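Local coordinates for protein beta subunit of photoactivated adenylyl cyclase (Beggiatoa sp. PS, PDB 5M2A) that acts as a blue-light-regulated adenylyl cyclase, its flavin-binding BLUF domain probably controlling the conversion of ATP to cyclic AMP by the cyclase domain, at residues A[108-111]-A[112-115]; A[123-126]-A[127-131]; A[170-173]-A[174-177]; A[178-181]-A[182-186]. All coordinates share one frame; numbering follows the deposited sequence. Where two conformers were deposited one is given.

Contact 1: residues A[108-111]-A[112-115]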
loop_
_atom_site.group_PDB
_atom_site.type_symbol
_atom_site.label_atom_id
_atom_site.label_comp_id
_atom_site.label_asym_id
_atom_site.label_seq_id
_atom_site.Cartn_x
_atom_site.Cartn_y
_atom_site.Cartn_z
ATOM N N MET A 108 36.029 -10.924 2.290
ATOM C CA MET A 108 35.183 -11.208 3.445
ATOM C C MET A 108 34.120 -10.143 3.687
ATOM O O MET A 108 33.150 -10.412 4.403
ATOM C CB MET A 108 36.034 -11.380 4.704
ATOM C CG MET A 108 36.867 -12.659 4.711
ATOM S SD MET A 108 35.883 -14.142 4.401
ATOM C CE MET A 108 34.649 -14.041 5.701
ATOM N N ILE A 109 34.264 -8.949 3.114
ATOM C CA ILE A 109 33.213 -7.947 3.250
ATOM C C ILE A 109 32.220 -7.977 2.094
ATOM O O ILE A 109 31.132 -7.395 2.217
ATOM C CB ILE A 109 33.784 -6.521 3.382
ATOM C CG1 ILE A 109 34.625 -6.147 2.157
ATOM C CG2 ILE A 109 34.576 -6.379 4.674
ATOM C CD1 ILE A 109 33.846 -5.464 1.034
ATOM N N GLN A 110 32.567 -8.609 0.972
ATOM C CA GLN A 110 31.639 -8.680 -0.155
ATOM C C GLN A 110 30.255 -9.201 0.216
ATOM O O GLN A 110 29.267 -8.659 -0.311
ATOM C CB GLN A 110 32.244 -9.531 -1.281
ATOM C CG GLN A 110 33.459 -8.906 -1.947
ATOM C CD GLN A 110 33.188 -7.504 -2.468
ATOM O OE1 GLN A 110 32.235 -7.278 -3.218
ATOM N NE2 GLN A 110 34.025 -6.553 -2.067
ATOM N N PRO A 111 30.094 -10.211 1.088
ATOM C CA PRO A 111 28.721 -10.629 1.433
ATOM C C PRO A 111 27.913 -9.525 2.091
ATOM O O PRO A 111 26.757 -9.289 1.712
ATOM C CB PRO A 111 28.940 -11.825 2.378
ATOM C CG PRO A 111 30.305 -12.327 2.050
ATOM C CD PRO A 111 31.103 -11.117 1.679
ATOM N N ILE A 112 28.491 -8.837 3.077
ATOM C CA ILE A 112 27.750 -7.779 3.760
ATOM C C ILE A 112 27.487 -6.612 2.811
ATOM O O ILE A 112 26.405 -6.008 2.825
ATOM C CB ILE A 112 28.505 -7.326 5.025
ATOM C CG1 ILE A 112 28.854 -8.521 5.919
ATOM C CG2 ILE A 112 27.670 -6.331 5.806
ATOM C CD1 ILE A 112 30.257 -9.078 5.719
ATOM N N LYS A 113 28.475 -6.268 1.984
ATOM C CA LYS A 113 28.289 -5.206 0.999
ATOM C C LYS A 113 27.177 -5.555 0.013
ATOM O O LYS A 113 26.357 -4.698 -0.345
ATOM C CB LYS A 113 29.614 -4.962 0.275
ATOM C CG LYS A 113 29.562 -4.021 -0.913
ATOM C CD LYS A 113 30.978 -3.847 -1.467
ATOM C CE LYS A 113 30.986 -3.304 -2.884
ATOM N NZ LYS A 113 32.378 -3.239 -3.418
ATOM N N SER A 114 27.132 -6.808 -0.439
ATOM C CA SER A 114 26.089 -7.210 -1.378
ATOM C C SER A 114 24.712 -7.152 -0.733
ATOM O O SER A 114 23.763 -6.616 -1.324
ATOM C CB SER A 114 26.376 -8.618 -1.898
ATOM O OG SER A 114 25.466 -8.981 -2.923
ATOM N N LEU A 115 24.583 -7.698 0.479
ATOM C CA LEU A 115 23.299 -7.662 1.177
ATOM C C LEU A 115 22.828 -6.231 1.391
ATOM O O LEU A 115 21.652 -5.916 1.166
ATOM C CB LEU A 115 23.414 -8.401 2.512
ATOM C CG LEU A 115 23.672 -9.901 2.365
ATOM C CD1 LEU A 115 24.108 -10.499 3.689
ATOM C CD2 LEU A 115 22.427 -10.600 1.853
#

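Contact 2: residues A[123-126]-A[127-131]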
loop_
_atom_site.group_PDB
_atom_site.type_symbol
_atom_site.label_atom_id
_atom_site.label_comp_id
_atom_site.label_asym_id
_atom_site.label_seq_id
_atom_site.Cartn_x
_atom_site.Cartn_y
_atom_site.Cartn_z
ATOM N N HIS A 123 14.364 -1.766 -0.341
ATOM C CA HIS A 123 13.704 -0.828 0.559
ATOM C C HIS A 123 13.155 0.371 -0.203
ATOM O O HIS A 123 12.010 0.794 0.014
ATOM C CB HIS A 123 14.709 -0.384 1.633
ATOM C CG HIS A 123 14.107 0.390 2.772
ATOM N ND1 HIS A 123 13.760 1.721 2.678
ATOM C CD2 HIS A 123 13.841 0.026 4.047
ATOM C CE1 HIS A 123 13.288 2.139 3.842
ATOM N NE2 HIS A 123 13.322 1.125 4.689
ATOM N N ARG A 124 13.946 0.911 -1.132
ATOM C CA ARG A 124 13.524 2.099 -1.861
ATOM C C ARG A 124 12.350 1.803 -2.780
ATOM O O ARG A 124 11.552 2.699 -3.061
ATOM C CB ARG A 124 14.691 2.683 -2.662
ATOM C CG ARG A 124 15.953 2.888 -1.824
ATOM C CD ARG A 124 16.302 4.355 -1.722
ATOM N NE ARG A 124 15.405 5.075 -0.829
ATOM C CZ ARG A 124 15.483 6.381 -0.606
ATOM N NH1 ARG A 124 14.629 6.963 0.218
ATOM N NH2 ARG A 124 16.419 7.105 -1.208
ATOM N N VAL A 125 12.229 0.566 -3.255
ATOM C CA VAL A 125 11.048 0.184 -4.026
ATOM C C VAL A 125 9.820 0.153 -3.127
ATOM O O VAL A 125 8.792 0.777 -3.421
ATOM C CB VAL A 125 11.264 -1.178 -4.705
ATOM C CG1 VAL A 125 9.956 -1.648 -5.330
ATOM C CG2 VAL A 125 12.333 -1.065 -5.774
ATOM N N LEU A 126 9.923 -0.568 -2.008
ATOM C CA LEU A 126 8.814 -0.667 -1.060
ATOM C C LEU A 126 8.323 0.697 -0.596
ATOM O O LEU A 126 7.118 0.868 -0.393
ATOM C CB LEU A 126 9.228 -1.499 0.150
ATOM C CG LEU A 126 9.671 -2.952 -0.007
ATOM C CD1 LEU A 126 9.451 -3.691 1.298
ATOM C CD2 LEU A 126 8.965 -3.660 -1.141
ATOM N N GLU A 127 9.234 1.663 -0.392
ATOM C CA GLU A 127 8.834 3.017 -0.002
ATOM C C GLU A 127 7.773 3.587 -0.921
ATOM O O GLU A 127 6.898 4.343 -0.474
ATOM C CB GLU A 127 10.036 3.963 -0.014
ATOM C CG GLU A 127 10.978 3.789 1.157
ATOM C CD GLU A 127 12.286 4.501 0.903
ATOM O OE1 GLU A 127 13.356 3.857 0.999
ATOM O OE2 GLU A 127 12.237 5.705 0.561
ATOM N N LYS A 128 7.853 3.278 -2.213
ATOM C CA LYS A 128 6.894 3.855 -3.143
ATOM C C LYS A 128 5.478 3.347 -2.909
ATOM O O LYS A 128 4.520 4.054 -3.247
ATOM C CB LYS A 128 7.314 3.569 -4.581
ATOM C CG LYS A 128 8.715 4.044 -4.927
ATOM C CD LYS A 128 8.987 3.853 -6.411
ATOM C CE LYS A 128 10.369 4.355 -6.786
ATOM N NZ LYS A 128 10.539 5.763 -6.376
ATOM N N TYR A 129 5.319 2.141 -2.372
ATOM C CA TYR A 129 3.985 1.592 -2.149
ATOM C C TYR A 129 3.382 2.009 -0.813
ATOM O O TYR A 129 2.229 1.665 -0.539
ATOM C CB TYR A 129 4.012 0.065 -2.236
ATOM C CG TYR A 129 4.258 -0.457 -3.629
ATOM C CD1 TYR A 129 5.542 -0.509 -4.156
ATOM C CD2 TYR A 129 3.198 -0.889 -4.428
ATOM C CE1 TYR A 129 5.773 -0.978 -5.433
ATOM C CE2 TYR A 129 3.420 -1.356 -5.710
ATOM C CZ TYR A 129 4.712 -1.405 -6.205
ATOM O OH TYR A 129 4.935 -1.872 -7.482
ATOM N N MET A 130 4.121 2.721 0.021
ATOM C CA MET A 130 3.593 3.048 1.335
ATOM C C MET A 130 2.581 4.190 1.249
ATOM O O MET A 130 2.712 5.081 0.409
ATOM C CB MET A 130 4.721 3.450 2.270
ATOM C CG MET A 130 5.791 2.378 2.419
ATOM S SD MET A 130 5.091 0.809 2.950
ATOM C CE MET A 130 4.677 1.195 4.569
ATOM N N PRO A 131 1.559 4.182 2.103
ATOM C CA PRO A 131 0.753 5.397 2.280
ATOM C C PRO A 131 1.653 6.506 2.801
ATOM O O PRO A 131 2.606 6.242 3.532
ATOM C CB PRO A 131 -0.304 4.984 3.313
ATOM C CG PRO A 131 -0.280 3.475 3.341
ATOM C CD PRO A 131 1.120 3.076 2.969
#

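Contact 3: residues A[170-173]-A[174-177]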
loop_
_atom_site.group_PDB
_atom_site.type_symbol
_atom_site.label_atom_id
_atom_site.label_comp_id
_atom_site.label_asym_id
_atom_site.label_seq_id
_atom_site.Cartn_x
_atom_site.Cartn_y
_atom_site.Cartn_z
ATOM N N LYS A 170 -13.116 0.154 -24.575
ATOM C CA LYS A 170 -12.699 0.417 -25.946
ATOM C C LYS A 170 -11.187 0.474 -26.142
ATOM O O LYS A 170 -10.729 0.357 -27.284
ATOM C CB LYS A 170 -13.316 1.735 -26.433
ATOM C CG LYS A 170 -14.845 1.747 -26.452
ATOM C CD LYS A 170 -15.393 0.449 -27.018
ATOM C CE LYS A 170 -16.852 0.574 -27.424
ATOM N NZ LYS A 170 -17.002 0.997 -28.850
ATOM N N LEU A 171 -10.404 0.655 -25.083
ATOM C CA LEU A 171 -8.976 0.818 -25.329
ATOM C C LEU A 171 -8.218 -0.474 -25.043
ATOM O O LEU A 171 -8.635 -1.266 -24.196
ATOM C CB LEU A 171 -8.410 1.928 -24.441
ATOM C CG LEU A 171 -8.819 3.353 -24.802
ATOM C CD1 LEU A 171 -8.315 4.290 -23.724
ATOM C CD2 LEU A 171 -8.258 3.722 -26.171
ATOM N N PRO A 172 -7.113 -0.738 -25.738
ATOM C CA PRO A 172 -6.271 -1.879 -25.365
ATOM C C PRO A 172 -5.649 -1.656 -23.995
ATOM O O PRO A 172 -5.425 -0.525 -23.563
ATOM C CB PRO A 172 -5.201 -1.924 -26.459
ATOM C CG PRO A 172 -5.217 -0.554 -27.080
ATOM C CD PRO A 172 -6.629 -0.060 -26.955
ATOM N N VAL A 173 -5.356 -2.773 -23.322
ATOM C CA VAL A 173 -4.915 -2.705 -21.929
ATOM C C VAL A 173 -3.695 -1.810 -21.782
ATOM O O VAL A 173 -3.618 -0.995 -20.854
ATOM C CB VAL A 173 -4.671 -4.123 -21.362
ATOM C CG1 VAL A 173 -3.899 -4.978 -22.336
ATOM C CG2 VAL A 173 -3.936 -4.039 -20.025
ATOM N N ASN A 174 -2.714 -1.915 -22.686
ATOM C CA ASN A 174 -1.507 -1.116 -22.532
ATOM C C ASN A 174 -1.814 0.375 -22.602
ATOM O O ASN A 174 -1.180 1.176 -21.901
ATOM C CB ASN A 174 -0.473 -1.526 -23.583
ATOM C CG ASN A 174 0.016 -2.958 -23.383
ATOM O OD1 ASN A 174 -0.132 -3.523 -22.302
ATOM N ND2 ASN A 174 0.591 -3.551 -24.428
ATOM N N GLU A 175 -2.811 0.760 -23.406
ATOM C CA GLU A 175 -3.171 2.171 -23.510
ATOM C C GLU A 175 -3.924 2.649 -22.275
ATOM O O GLU A 175 -3.779 3.806 -21.865
ATOM C CB GLU A 175 -4.005 2.402 -24.771
ATOM C CG GLU A 175 -3.224 2.157 -26.052
ATOM C CD GLU A 175 -2.048 3.100 -26.203
ATOM O OE1 GLU A 175 -2.197 4.301 -25.895
ATOM O OE2 GLU A 175 -0.965 2.636 -26.609
ATOM N N VAL A 176 -4.747 1.786 -21.677
ATOM C CA VAL A 176 -5.419 2.158 -20.433
ATOM C C VAL A 176 -4.388 2.386 -19.335
ATOM O O VAL A 176 -4.497 3.329 -18.541
ATOM C CB VAL A 176 -6.438 1.075 -20.030
ATOM C CG1 VAL A 176 -6.976 1.323 -18.614
ATOM C CG2 VAL A 176 -7.585 1.001 -21.033
ATOM N N VAL A 177 -3.376 1.521 -19.271
ATOM C CA VAL A 177 -2.366 1.618 -18.222
ATOM C C VAL A 177 -1.588 2.926 -18.338
ATOM O O VAL A 177 -1.349 3.610 -17.338
ATOM C CB VAL A 177 -1.440 0.389 -18.278
ATOM C CG1 VAL A 177 -0.167 0.625 -17.433
ATOM C CG2 VAL A 177 -2.193 -0.845 -17.799
#

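Contact 4: residues A[178-181]-A[182-186]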
loop_
_atom_site.group_PDB
_atom_site.type_symbol
_atom_site.label_atom_id
_atom_site.label_comp_id
_atom_site.label_asym_id
_atom_site.label_seq_id
_atom_site.Cartn_x
_atom_site.Cartn_y
_atom_site.Cartn_z
ATOM N N ILE A 178 -1.165 3.285 -19.553
ATOM C CA ILE A 178 -0.479 4.561 -19.751
ATOM C C ILE A 178 -1.354 5.708 -19.278
ATOM O O ILE A 178 -0.890 6.637 -18.597
ATOM C CB ILE A 178 -0.085 4.721 -21.231
ATOM C CG1 ILE A 178 1.047 3.762 -21.585
ATOM C CG2 ILE A 178 0.270 6.168 -21.563
ATOM C CD1 ILE A 178 1.168 3.496 -23.098
ATOM N N LEU A 179 -2.640 5.653 -19.617
ATOM C CA LEU A 179 -3.544 6.735 -19.260
ATOM C C LEU A 179 -3.743 6.817 -17.751
ATOM O O LEU A 179 -3.726 7.911 -17.176
ATOM C CB LEU A 179 -4.879 6.542 -19.983
ATOM C CG LEU A 179 -6.016 7.511 -19.660
ATOM C CD1 LEU A 179 -6.839 7.797 -20.899
ATOM C CD2 LEU A 179 -6.917 6.965 -18.564
ATOM N N VAL A 180 -3.941 5.675 -17.091
ATOM C CA VAL A 180 -4.178 5.702 -15.652
ATOM C C VAL A 180 -2.915 6.118 -14.910
ATOM O O VAL A 180 -2.973 6.897 -13.950
ATOM C CB VAL A 180 -4.704 4.331 -15.177
ATOM C CG1 VAL A 180 -4.911 4.343 -13.678
ATOM C CG2 VAL A 180 -6.043 4.009 -15.857
ATOM N N ASN A 181 -1.746 5.627 -15.348
ATOM C CA ASN A 181 -0.496 6.066 -14.718
ATOM C C ASN A 181 -0.314 7.576 -14.821
ATOM O O ASN A 181 0.192 8.215 -13.888
ATOM C CB ASN A 181 0.708 5.359 -15.348
ATOM C CG ASN A 181 0.869 3.931 -14.864
ATOM O OD1 ASN A 181 0.394 3.576 -13.789
ATOM N ND2 ASN A 181 1.554 3.109 -15.656
ATOM N N ARG A 182 -0.679 8.164 -15.963
ATOM C CA ARG A 182 -0.514 9.604 -16.128
ATOM C C ARG A 182 -1.438 10.354 -15.183
ATOM O O ARG A 182 -1.034 11.327 -14.533
ATOM C CB ARG A 182 -0.792 10.006 -17.578
ATOM C CG ARG A 182 -0.509 11.478 -17.867
ATOM C CD ARG A 182 0.957 11.834 -17.614
ATOM N NE ARG A 182 1.269 13.200 -18.045
ATOM C CZ ARG A 182 1.584 13.525 -19.294
ATOM N NH1 ARG A 182 1.615 12.585 -20.232
ATOM N NH2 ARG A 182 1.858 14.789 -19.614
ATOM N N TYR A 183 -2.684 9.895 -15.099
ATOM C CA TYR A 183 -3.659 10.457 -14.170
ATOM C C TYR A 183 -3.173 10.350 -12.730
ATOM O O TYR A 183 -3.180 11.334 -11.980
ATOM C CB TYR A 183 -4.988 9.727 -14.356
ATOM C CG TYR A 183 -6.043 10.184 -13.405
ATOM C CD1 TYR A 183 -6.597 11.453 -13.528
ATOM C CD2 TYR A 183 -6.487 9.356 -12.393
ATOM C CE1 TYR A 183 -7.564 11.886 -12.652
ATOM C CE2 TYR A 183 -7.473 9.777 -11.507
ATOM C CZ TYR A 183 -7.995 11.044 -11.644
ATOM O OH TYR A 183 -8.960 11.467 -10.778
ATOM N N PHE A 184 -2.733 9.156 -12.323
ATOM C CA PHE A 184 -2.179 9.005 -10.975
ATOM C C PHE A 184 -0.970 9.903 -10.743
ATOM O O PHE A 184 -0.827 10.491 -9.661
ATOM C CB PHE A 184 -1.797 7.544 -10.732
ATOM C CG PHE A 184 -2.965 6.628 -10.538
ATOM C CD1 PHE A 184 -4.257 7.124 -10.352
ATOM C CD2 PHE A 184 -2.770 5.251 -10.521
ATOM C CE1 PHE A 184 -5.337 6.248 -10.160
ATOM C CE2 PHE A 184 -3.826 4.380 -10.336
ATOM C CZ PHE A 184 -5.124 4.877 -10.156
ATOM N N SER A 185 -0.051 9.976 -11.719
ATOM C CA SER A 185 1.133 10.813 -11.557
ATOM C C SER A 185 0.750 12.264 -11.308
ATOM O O SER A 185 1.321 12.927 -10.433
ATOM C CB SER A 185 2.026 10.702 -12.797
ATOM O OG SER A 185 3.221 11.451 -12.640
ATOM N N ILE A 186 -0.215 12.771 -12.068
ATOM C CA ILE A 186 -0.639 14.160 -11.925
ATOM C C ILE A 186 -1.287 14.378 -10.569
ATOM O O ILE A 186 -0.961 15.325 -9.853
ATOM C CB ILE A 186 -1.606 14.533 -13.062
ATOM C CG1 ILE A 186 -0.848 14.635 -14.384
ATOM C CG2 ILE A 186 -2.346 15.853 -12.751
ATOM C CD1 ILE A 186 -1.771 14.650 -15.610
#

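Contact 1: residues A[108-111]-A[112-115]
At the start of helix 110-129 the carbonyls of Ile109, Gln110 and Pro111 take the N-H groups of Lys113, Ser114 and Leu115, each four residues on. Lys113 N gives a nearly straight bond to Ile109 O (2.9 Å, 171°), Ser114 N bonds Gln110 O at 2.8 Å, and Leu115 N bonds Pro111 O at 3.0 Å. Pro111 has no N-H to give, which costs little this early in a helix, while its carbonyl still takes part. Gln110 and Lys113 lie side by side and point the same way. The lysine is fully stretched, CG anti to its own N (chi1 172°), whereas the glutamine bends at chi2 (-55°). Their ends, Gln110 NE2 and Lys113 NZ, stand 3.9 Å apart and are not bonded to each other; both donate instead to the carbonyl of Asn104, and Gln110 NE2 also to that of Glu106, tying the preceding loop to the helix. The lysine stem is crossed by Ile109, whose CD1 comes to 4.1 Å from Lys113 CD. On another side Ile112 CD1 comes to 3.4 Å from Met108 O. Here the second subunit packs in: its Phe91 meets Pro111, its Ile112 meets Ile112, and its Phe51 meets Leu115. The arrangement is that of a helix N-terminus with proline in its first turn, one flank polar and one buried in the dimer interface.

Contact 2: residues A[123-126]-A[127-131]
Glu127 is gripped by three side-chain bonds from Arg124 and His123, about one helical turn back. The salt bridge is side-on and two-pronged: Arg124 NH1 reaches the syn lone pair of Glu127 OE2 at 2.7 Å, while Arg124 NE reaches Glu127 OE1 at 3.0 Å. Guanidinium and carboxylate are turned 43° apart. Bends at chi2 and chi3 curl the arginine round to its partner, and its NH2 bonds Asn76 O as well. The histidine bond runs from ND1 to Glu127 OE1 (2.7 Å), with the oxygen in the ring plane. OE1 is met on its anti side by His123 and on its syn side by Arg124, and the two donors also lie off opposite faces of the carboxylate. With an alanine in place of Glu127, Arg124 would probably lose its charge partner and His123 ND1 its acceptor, leaving the ring freer to turn. This cluster lies on the BLUF sheet, against Leu78 and Ile11. Towards the dimer, His123 NE2 bonds Ser122 OG and Tyr129 OH bonds Asn260 OD1, both of the second subunit, whose His123 packs on Leu126. In the backbone, Glu127 N still bonds His123 O in i to i+4 fashion, but Lys128 N to Val125 O (2.9 Å) and Tyr129 N to Leu126 O (3.0 Å) are i to i+3 bonds. Among apolar contacts, Val125 CG1 meets Tyr129 CE1 at 4.2 Å.

Contact 3: residues A[170-173]-A[174-177]
Leu171 CB rests on Val176 CG2 at 3.6 Å, a hydrophobic staple: Leu171, just before the N-cap residue Pro172, packs on Val176, four residues after that N-cap, at the start of helix 173-193. The valine torsion makes this possible. With CG1 anti to the backbone N (chi1 170°), the other branch, CG2, lies beside that N and leans back towards the incoming chain. Next to the staple, the Pro172 ring and the Glu175 side chain run alongside each other, with Pro172 CG to Glu175 CG at 3.5 Å; Glu175 then bends at chi2 and carries its carboxylate away. The proline has no polar side chain with which to cap the helix, but its carbonyl opens the bonding of the first turn. Pro172 O takes Val176 N at 3.1 Å and a weak bond from Glu175 N, bent to 125°. Outside this shell, Leu171 packs on Pro241 and on Leu349 of helix 338-349, while Val176 is backed by Phe164 and Thr168 of helix 164-170, so the link between helices 164-170 and 173-193 is packed against other parts of the chain. From the second subunit, Ile257 packs on Val173 and Val176, and Pro149 on Val177. One step further along the helix, Val177 N bonds Val173 O at 3.0 Å, and Val177 CG2 sits 3.4 Å from that same oxygen.

Contact 4: residues A[178-181]-A[182-186]
Four successive i to i+4 bonds carry helix 173-193 through this stretch, the straightest being Phe184 N to Val180 O (2.8 Å, 175°). Beside that bond the two side chains run the same way, and Val180 CG1 lies over one face of the Phe184 ring. This is a CH-pi contact: the methyl is 3.7 Å from the ring centroid and offset toward the rim, with Phe184 CE2 nearest at 3.5 Å. Val180 has CG1 anti to its N (chi1 178°), which sets that methyl forward, above the ring. Phe184 also stacks with Phe201, and Met261 of the second subunit packs on both Val180 and Phe184. A serine at Phe184 would probably leave the Val180 methyl and Phe201 without the ring they rest on and open a gap beside Met261 of the neighbouring subunit. Tyr183 turns to the cyclase sheet, where its OH bonds Thr247 and Ser159 and its side chain packs on Ile161 and Val206. Asn181 OD1 accepts from Gly262 N of the second subunit, while Ser185 N bonds Asn181 O at 2.8 Å. Between the two segments the side chains meet mainly through the Val180-Phe184 apolar contact, while the Tyr183 hydroxyl and Asn181 OD1 find their polar partners outside them.

Contacts 1 and 2 lie near opposite ends of helix 110-129, their centres about 24 Å apart; contacts 3 and 4 follow one another on helix 173-193 of the cyclase domain, about 12 Å apart. Contacts 1 and 3 are helix beginnings lying farther from the chain's centre, each with a proline near the first turn. Contact 2, nearest that centre, instead depends on a charged cluster, and contact 4 on a methyl-ring contact within a regular helix. Contacts 1, 3 and 4 mix buried with exposed residues; contact 2 has none that is exposed. All four touch the second subunit, the first helix beside the BLUF sheet and, at its far end, on the partner's cyclase part, the second within the cyclase part.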